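PDB 3SDS: ornithine carbamoyltransferase, mitochondrial from Coccidioides immitis, which catalyses the transfer of the carbamoyl group from carbamoyl phosphate to L-ornithine, giving L-citrulline and phosphate in the arginine biosynthesis pathway. Local coordinates for residues A30-T33 with P34-A38. Sequence-based numbering, arbitrary orientation.
Sequences ADLT and PTEFA
Thr33 and Glu36 grip each other twice where the chain turns into the helix 34-51. The hydroxyl of Thr33 accepts a hydrogen bond from the backbone N-H of Glu36, Glu36 N to Thr33 OG1 3.1 Å and nearly straight at 165°. In return the carboxylate of Glu36 folds back past the helix start, and its OE1 accepts from the N-H of Thr33, Thr33 N to Glu36 OE1 3.0 Å and almost linear. This second donor comes in on the anti side of OE1, 32° out of the carboxylate plane. Thr33 owes its reach to chi1 of 57°, which sets OG1 between its own N and carbonyl carbon, where it meets the N-H of Glu36; the extended chain of Glu36 slants across it, CG lying 3.2 Å from Thr33 OG1. The reciprocal pair is a capping box, with Thr33 as N-cap and Pro34 opening the helix, where a missing amide hydrogen costs no helical bond. The first regular turn follows directly, Phe37 N donating to Thr33 O at 3.1 Å. The helix belongs to the carbamoyl phosphate-binding domain. Beside the box, Leu32 runs at about a right angle to Phe37 and sets CD1 against the edge of the ring, in its plane, 3.9 Å from Phe37 CD1; both residues are buried, and Ile29 also touches the phenyl group. The other methyl, Leu32 CD2, lies 3.8 Å from Glu36 OE1, giving the carboxylate an apolar flank. Glu36 OE2 forms a salt bridge with Arg24, while Leu32 O accepts from Lys210.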
ATOM      1  N   ALA A  30       3.850 -30.231   7.831  1.00 41.11           N
ATOM      2  CA  ALA A  30       3.863 -31.579   7.273  1.00 41.84           C
ATOM      3  C   ALA A  30       4.773 -31.727   6.029  1.00 42.23           C
ATOM      4  O   ALA A  30       5.182 -32.845   5.694  1.00 42.89           O
ATOM      5  CB  ALA A  30       2.457 -32.031   6.968  1.00 42.20           C
ATOM      6  N   ASP A  31       5.091 -30.612   5.358  1.00 41.52           N
ATOM      7  CA  ASP A  31       5.954 -30.641   4.165  1.00 41.59           C
ATOM      8  C   ASP A  31       7.450 -30.567   4.501  1.00 41.15           C
ATOM      9  O   ASP A  31       8.278 -30.578   3.593  1.00 41.22           O
ATOM     10  CB  ASP A  31       5.650 -29.472   3.216  1.00 41.45           C
ATOM     11  CG  ASP A  31       4.173 -29.337   2.848  1.00 43.67           C
ATOM     12  OD1 ASP A  31       3.740 -28.164   2.774  1.00 44.61           O
ATOM     13  OD2 ASP A  31       3.458 -30.354   2.612  1.00 45.38           O
ATOM     14  N   LEU A  32       7.804 -30.462   5.782  1.00 40.42           N
ATOM     15  CA  LEU A  32       9.209 -30.238   6.150  1.00 40.01           C
ATOM     16  C   LEU A  32       9.775 -31.433   6.867  1.00 40.64           C
ATOM     17  O   LEU A  32       9.102 -32.017   7.713  1.00 41.18           O
ATOM     18  CB  LEU A  32       9.371 -29.011   7.053  1.00 38.95           C
ATOM     19  CG  LEU A  32       8.940 -27.655   6.504  1.00 38.15           C
ATOM     20  CD1 LEU A  32       9.047 -26.490   7.534  1.00 36.24           C
ATOM     21  CD2 LEU A  32       9.783 -27.374   5.313  1.00 38.83           C
ATOM     22  N   THR A  33      11.015 -31.795   6.547  1.00 40.78           N
ATOM     23  CA  THR A  33      11.705 -32.833   7.314  1.00 41.29           C
ATOM     24  C   THR A  33      12.047 -32.236   8.664  1.00 40.76           C
ATOM     25  O   THR A  33      12.029 -31.014   8.812  1.00 39.62           O
ATOM     26  CB  THR A  33      13.027 -33.287   6.644  1.00 42.35           C
ATOM     27  OG1 THR A  33      13.886 -32.151   6.471  1.00 41.67           O
ATOM     28  CG2 THR A  33      12.772 -33.975   5.283  1.00 41.99           C
ATOM     29  N   PRO A  34      12.379 -33.084   9.657  1.00 41.74           N
ATOM     30  CA  PRO A  34      12.861 -32.518  10.925  1.00 41.16           C
ATOM     31  C   PRO A  34      14.119 -31.643  10.751  1.00 41.40           C
ATOM     32  O   PRO A  34      14.188 -30.586  11.383  1.00 41.40           O
ATOM     33  CB  PRO A  34      13.152 -33.747  11.780  1.00 41.88           C
ATOM     34  CG  PRO A  34      12.359 -34.841  11.166  1.00 42.69           C
ATOM     35  CD  PRO A  34      12.305 -34.558   9.702  1.00 42.63           C
ATOM     36  N   THR A  35      15.074 -32.035   9.896  1.00 41.71           N
ATOM     37  CA  THR A  35      16.250 -31.189   9.630  1.00 42.10           C
ATOM     38  C   THR A  35      15.895 -29.806   9.049  1.00 41.21           C
ATOM     39  O   THR A  35      16.357 -28.779   9.536  1.00 41.01           O
ATOM     40  CB  THR A  35      17.242 -31.887   8.689  1.00 43.49           C
ATOM     41  OG1 THR A  35      17.687 -33.112   9.294  1.00 46.62           O
ATOM     42  CG2 THR A  35      18.464 -30.992   8.392  1.00 42.56           C
ATOM     43  N   GLU A  36      15.079 -29.793   7.998  1.00 41.14           N
ATOM     44  CA  GLU A  36      14.638 -28.565   7.360  1.00 40.20           C
ATOM     45  C   GLU A  36      13.957 -27.615   8.351  1.00 39.27           C
ATOM     46  O   GLU A  36      14.079 -26.391   8.209  1.00 39.08           O
ATOM     47  CB  GLU A  36      13.680 -28.868   6.196  1.00 40.42           C
ATOM     48  CG  GLU A  36      14.321 -29.357   4.893  1.00 41.34           C
ATOM     49  CD  GLU A  36      13.279 -29.883   3.888  1.00 43.41           C
ATOM     50  OE1 GLU A  36      12.129 -30.178   4.325  1.00 42.72           O
ATOM     51  OE2 GLU A  36      13.612 -30.018   2.672  1.00 43.73           O
ATOM     52  N   PHE A  37      13.242 -28.163   9.336  1.00 38.69           N
ATOM     53  CA  PHE A  37      12.511 -27.327  10.289  1.00 37.67           C
ATOM     54  C   PHE A  37      13.443 -26.707  11.323  1.00 37.84           C
ATOM     55  O   PHE A  37      13.307 -25.525  11.673  1.00 37.27           O
ATOM     56  CB  PHE A  37      11.380 -28.107  10.980  1.00 37.83           C
ATOM     57  CG  PHE A  37      10.538 -27.264  11.907  1.00 37.22           C
ATOM     58  CD1 PHE A  37       9.490 -26.490  11.414  1.00 36.19           C
ATOM     59  CD2 PHE A  37      10.808 -27.220  13.270  1.00 37.22           C
ATOM     60  CE1 PHE A  37       8.727 -25.695  12.278  1.00 35.33           C
ATOM     61  CE2 PHE A  37      10.042 -26.435  14.130  1.00 36.18           C
ATOM     62  CZ  PHE A  37       9.005 -25.677  13.638  1.00 34.95           C
ATOM     63  N   ALA A  38      14.386 -27.496  11.824  1.00 38.57           N
ATOM     64  CA  ALA A  38      15.345 -26.960  12.773  1.00 39.10           C
ATOM     65  C   ALA A  38      16.197 -25.848  12.133  1.00 39.53           C
ATOM     66  O   ALA A  38      16.525 -24.849  12.803  1.00 40.07           O
ATOM     67  CB  ALA A  38      16.194 -28.042  13.345  1.00 39.86           C
TER